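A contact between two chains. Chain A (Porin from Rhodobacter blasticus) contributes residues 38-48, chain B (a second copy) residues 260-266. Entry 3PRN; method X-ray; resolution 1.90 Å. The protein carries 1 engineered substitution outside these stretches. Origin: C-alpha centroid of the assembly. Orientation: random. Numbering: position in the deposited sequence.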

ATOM      1  N   THR A  38      14.741   6.002   7.169  1.00 19.24           N
ATOM      2  CA  THR A  38      15.783   6.216   8.173  1.00 21.08           C
ATOM      3  C   THR A  38      16.345   7.652   8.058  1.00 21.72           C
ATOM      4  O   THR A  38      16.440   8.214   6.996  1.00 21.19           O
ATOM      5  N   THR A  39      16.649   8.204   9.223  1.00 21.61           N
ATOM      6  CA  THR A  39      17.196   9.542   9.337  1.00 22.77           C
ATOM      7  C   THR A  39      18.484   9.363  10.176  1.00 23.32           C
ATOM      8  O   THR A  39      18.398   8.998  11.351  1.00 22.54           O
ATOM      9  N   GLU A  40      19.609   9.579   9.569  1.00 22.79           N
ATOM     10  CA  GLU A  40      20.902   9.480  10.276  1.00 25.69           C
ATOM     11  C   GLU A  40      21.261  10.866  10.777  1.00 25.52           C
ATOM     12  O   GLU A  40      20.742  11.887  10.242  1.00 27.02           O
ATOM     13  N   THR A  41      21.991  11.016  11.875  1.00 25.89           N
ATOM     14  CA  THR A  41      22.328  12.323  12.397  1.00 25.16           C
ATOM     15  C   THR A  41      23.879  12.343  12.624  1.00 26.01           C
ATOM     16  O   THR A  41      24.476  11.300  12.790  1.00 24.09           O
ATOM     17  N   ASP A  42      24.433  13.535  12.707  1.00 25.70           N
ATOM     18  CA  ASP A  42      25.900  13.570  12.887  1.00 28.45           C
ATOM     19  C   ASP A  42      26.246  13.249  14.330  1.00 28.93           C
ATOM     20  O   ASP A  42      27.416  13.011  14.599  1.00 29.56           O
ATOM     21  N   GLN A  43      25.252  13.200  15.204  1.00 29.51           N
ATOM     22  CA  GLN A  43      25.505  12.858  16.593  1.00 31.73           C
ATOM     23  C   GLN A  43      25.641  11.340  16.690  1.00 31.35           C
ATOM     24  O   GLN A  43      25.911  10.797  17.753  1.00 33.24           O
ATOM     25  N   GLY A  44      25.388  10.594  15.607  1.00 31.25           N
ATOM     26  CA  GLY A  44      25.491   9.134  15.689  1.00 29.77           C
ATOM     27  C   GLY A  44      24.183   8.450  16.139  1.00 28.94           C
ATOM     28  O   GLY A  44      24.225   7.250  16.504  1.00 29.63           O
ATOM     29  N   VAL A  45      23.086   9.169  16.282  1.00 27.73           N
ATOM     30  CA  VAL A  45      21.793   8.575  16.648  1.00 25.24           C
ATOM     31  C   VAL A  45      21.023   8.332  15.358  1.00 25.17           C
ATOM     32  O   VAL A  45      20.907   9.297  14.596  1.00 24.69           O
ATOM     33  N   THR A  46      20.577   7.133  15.066  1.00 24.07           N
ATOM     34  CA  THR A  46      19.795   6.895  13.858  1.00 23.11           C
ATOM     35  C   THR A  46      18.324   6.722  14.275  1.00 22.81           C
ATOM     36  O   THR A  46      18.058   6.083  15.294  1.00 22.53           O
ATOM     37  N   PHE A  47      17.402   7.278  13.527  1.00 21.82           N
ATOM     38  CA  PHE A  47      15.974   7.125  13.714  1.00 21.42           C
ATOM     39  C   PHE A  47      15.435   6.340  12.503  1.00 21.47           C
ATOM     40  O   PHE A  47      15.902   6.553  11.386  1.00 20.94           O
ATOM     41  N   GLY A  48      14.512   5.426  12.750  1.00 20.94           N
ATOM     42  CA  GLY A  48      13.954   4.650  11.650  1.00 20.26           C
ATOM     43  C   GLY A  48      12.487   4.311  11.884  1.00 20.21           C
ATOM     44  O   GLY A  48      11.932   4.305  12.995  1.00 20.45           O
TER
ATOM     45  N   GLN B 260      15.756  21.461  17.978  1.00 27.49           N
ATOM     46  CA  GLN B 260      16.271  20.952  16.695  1.00 28.35           C
ATOM     47  C   GLN B 260      17.514  20.117  16.991  1.00 28.15           C
ATOM     48  O   GLN B 260      18.630  20.628  17.068  1.00 28.48           O
ATOM     49  N   PHE B 261      17.332  18.845  17.175  1.00 27.39           N
ATOM     50  CA  PHE B 261      18.383  17.904  17.496  1.00 27.70           C
ATOM     51  C   PHE B 261      19.368  17.740  16.337  1.00 27.04           C
ATOM     52  O   PHE B 261      20.580  17.617  16.587  1.00 27.38           O
ATOM     53  N   ALA B 262      18.858  17.759  15.121  1.00 26.81           N
ATOM     54  CA  ALA B 262      19.726  17.610  13.939  1.00 26.99           C
ATOM     55  C   ALA B 262      18.886  17.978  12.749  1.00 27.30           C
ATOM     56  O   ALA B 262      17.665  18.223  12.948  1.00 26.56           O
ATOM     57  N   GLU B 263      19.453  18.082  11.568  1.00 26.61           N
ATOM     58  CA  GLU B 263      18.645  18.399  10.403  1.00 28.55           C
ATOM     59  C   GLU B 263      17.552  17.294  10.302  1.00 27.86           C
ATOM     60  O   GLU B 263      17.915  16.095  10.412  1.00 28.36           O
ATOM     61  N   GLY B 264      16.305  17.636  10.113  1.00 27.17           N
ATOM     62  CA  GLY B 264      15.286  16.607  10.011  1.00 26.81           C
ATOM     63  C   GLY B 264      14.884  15.878  11.307  1.00 26.36           C
ATOM     64  O   GLY B 264      14.036  14.973  11.286  1.00 26.67           O
ATOM     65  N   VAL B 265      15.465  16.210  12.444  1.00 25.32           N
ATOM     66  CA  VAL B 265      15.023  15.570  13.709  1.00 24.51           C
ATOM     67  C   VAL B 265      14.605  16.645  14.726  1.00 26.18           C
ATOM     68  O   VAL B 265      15.433  17.496  15.117  1.00 25.41           O
ATOM     69  N   LYS B 266      13.327  16.630  15.134  1.00 24.85           N
ATOM     70  CA  LYS B 266      12.903  17.709  16.051  1.00 25.24           C
ATOM     71  C   LYS B 266      12.223  17.163  17.272  1.00 24.58           C
ATOM     72  O   LYS B 266      11.356  16.268  17.133  1.00 24.51           O
TER

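Two hairpin ends of the porin meet here, burying 340 Å² summed over both sides, and no direct hydrogen bond crosses between them; the contact rests on side-chain packing and one bridging water. T38(A) is out of reach. T39(A), paired with F47(A) by backbone bonds (T39(A) N to F47(A) O 2.8 Å, F47(A) N to T39(A) O 2.9 Å), directs its CA-to-CB bond toward chain B. Its m rotamer sets CG2 3.7 Å from V265(B) CG2 and 4.2 Å from G264(B) O, while OG1 is hydrogen-bonded elsewhere in the structure.

E40(A) points away, yet its backbone takes part: water 1 donates to E40(A) O at 2.8 Å and to E263(B) O at 3.1 Å, linking the chains through two carbonyls that could not bond each other directly.

T41(A) points toward chain B with chi1 at 61° (p). T41(A) CG2 lies 3.6 Å from A262(B) CB and 3.7 Å from V265(B) CG2; T41(A) OG1 donates to V45(A) O at 2.7 Å, bracing the type I turn that T41(A) opens, and also comes within 4.0 Å of F261(B) CE2. D42(A) makes no contact within 4.5 Å, but its OD1 accepts from Q43(A) NE2 at 2.9 Å. The m setting of chi1 brings Q43(A) CG to 3.9 Å from F261(B) CZ; chi2, also m, orients the amide beyond it. G44(A), at phi 88°, closes the turn without contact.

V45(A), rotamer t, places CG2 3.8 Å from F261(B) CZ, at the edge of that ring. T46(A) points away. F47(A), m with chi2 80°, points toward chain B; its CE1 lies 3.7 Å from V265(B) CG1 and 4.2 Å from F261(B) CE2, the latter atom near the plane of the F47(A) ring. F261(B) leaves its backbone sideways, but its t rotamer carries the ring end inward, and it has the largest covered area, 79 Å².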

ATOM      1  CB  THR A  38      17.014   5.286   8.047  1.00 23.13           C
ATOM      2  OG1 THR A  38      17.573   5.426   6.747  1.00 26.40           O
ATOM      3  CG2 THR A  38      16.606   3.835   8.161  1.00 23.69           C
ATOM      4  CB  THR A  39      16.216  10.461  10.106  1.00 24.78           C
ATOM      5  OG1 THR A  39      14.904  10.423   9.454  1.00 27.50           O
ATOM      6  CG2 THR A  39      16.698  11.904  10.102  1.00 24.70           C
ATOM      7  CB  GLU A  40      21.924   8.994   9.231  1.00 29.15           C
ATOM      8  CG  GLU A  40      21.639   7.507   8.924  1.00 35.44           C
ATOM      9  CD  GLU A  40      22.495   7.006   7.764  1.00 41.98           C
ATOM     10  OE1 GLU A  40      23.402   7.704   7.241  1.00 42.65           O
ATOM     11  OE2 GLU A  40      22.239   5.824   7.331  1.00 45.14           O
ATOM     12  CB  THR A  41      21.684  12.681  13.739  1.00 24.55           C
ATOM     13  OG1 THR A  41      22.102  11.750  14.750  1.00 23.59           O
ATOM     14  CG2 THR A  41      20.135  12.615  13.627  1.00 25.58           C
ATOM     15  CB  ASP A  42      26.497  14.820  12.318  1.00 30.30           C
ATOM     16  CG  ASP A  42      25.961  16.092  12.917  1.00 34.44           C
ATOM     17  OD1 ASP A  42      25.431  16.111  14.045  1.00 36.60           O
ATOM     18  OD2 ASP A  42      26.023  17.128  12.240  1.00 38.52           O
ATOM     19  CB  GLN A  43      24.321  13.328  17.452  1.00 37.46           C
ATOM     20  CG  GLN A  43      23.911  14.755  17.129  1.00 43.65           C
ATOM     21  CD  GLN A  43      24.952  15.738  17.620  1.00 50.11           C
ATOM     22  OE1 GLN A  43      25.448  15.577  18.734  1.00 52.41           O
ATOM     23  NE2 GLN A  43      25.329  16.741  16.857  1.00 52.43           N
ATOM     24  CB  VAL A  45      20.971   9.534  17.528  1.00 24.33           C
ATOM     25  CG1 VAL A  45      19.656   8.860  17.952  1.00 24.24           C
ATOM     26  CG2 VAL A  45      21.818   9.878  18.758  1.00 26.15           C
ATOM     27  CB  THR A  46      20.271   5.587  13.193  1.00 25.86           C
ATOM     28  OG1 THR A  46      21.598   5.828  12.731  1.00 26.71           O
ATOM     29  CG2 THR A  46      19.398   5.234  11.983  1.00 25.21           C
ATOM     30  CB  PHE A  47      15.174   8.416  13.834  1.00 21.85           C
ATOM     31  CG  PHE A  47      15.599   9.218  15.048  1.00 24.52           C
ATOM     32  CD1 PHE A  47      16.735  10.002  14.989  1.00 25.24           C
ATOM     33  CD2 PHE A  47      14.848   9.156  16.226  1.00 26.10           C
ATOM     34  CE1 PHE A  47      17.119  10.733  16.123  1.00 27.21           C
ATOM     35  CE2 PHE A  47      15.221   9.897  17.327  1.00 26.36           C
ATOM     36  CZ  PHE A  47      16.372  10.683  17.275  1.00 25.10           C
TER
ATOM     37  CB  GLN B 260      16.556  22.071  15.732  1.00 30.55           C
ATOM     38  CG  GLN B 260      16.664  21.720  14.257  1.00 35.15           C
ATOM     39  CD  GLN B 260      15.385  21.252  13.590  1.00 38.72           C
ATOM     40  OE1 GLN B 260      14.309  21.865  13.727  1.00 40.05           O
ATOM     41  NE2 GLN B 260      15.405  20.141  12.832  1.00 38.75           N
ATOM     42  CB  PHE B 261      17.763  16.589  17.933  1.00 28.19           C
ATOM     43  CG  PHE B 261      18.761  15.501  18.239  1.00 32.55           C
ATOM     44  CD1 PHE B 261      19.472  15.515  19.436  1.00 35.20           C
ATOM     45  CD2 PHE B 261      19.015  14.487  17.356  1.00 32.72           C
ATOM     46  CE1 PHE B 261      20.406  14.514  19.723  1.00 36.84           C
ATOM     47  CE2 PHE B 261      19.929  13.497  17.611  1.00 34.72           C
ATOM     48  CZ  PHE B 261      20.621  13.491  18.812  1.00 36.08           C
ATOM     49  CB  ALA B 262      20.304  16.192  13.837  1.00 28.06           C
ATOM     50  CB  GLU B 263      19.544  18.389   9.167  1.00 35.15           C
ATOM     51  CG  GLU B 263      18.779  18.806   7.924  1.00 45.25           C
ATOM     52  CD  GLU B 263      19.573  18.740   6.625  1.00 53.53           C
ATOM     53  OE1 GLU B 263      20.846  18.851   6.627  1.00 55.48           O
ATOM     54  OE2 GLU B 263      18.895  18.584   5.547  1.00 56.82           O
ATOM     55  CB  VAL B 265      16.087  14.689  14.354  1.00 22.89           C
ATOM     56  CG1 VAL B 265      15.588  14.050  15.663  1.00 21.97           C
ATOM     57  CG2 VAL B 265      16.516  13.524  13.465  1.00 22.57           C
ATOM     58  CB  LYS B 266      12.037  18.660  15.217  1.00 27.87           C
ATOM     59  CG  LYS B 266      11.185  19.582  16.019  1.00 32.48           C
ATOM     60  CD  LYS B 266      10.959  20.882  15.286  1.00 37.48           C
ATOM     61  CE  LYS B 266       9.706  20.812  14.436  1.00 41.33           C
ATOM     62  NZ  LYS B 266       9.890  21.831  13.319  1.00 44.35           N
TER
HETATM   63  O   HOH W   1      20.673  14.671  10.261  1.00 45.56           O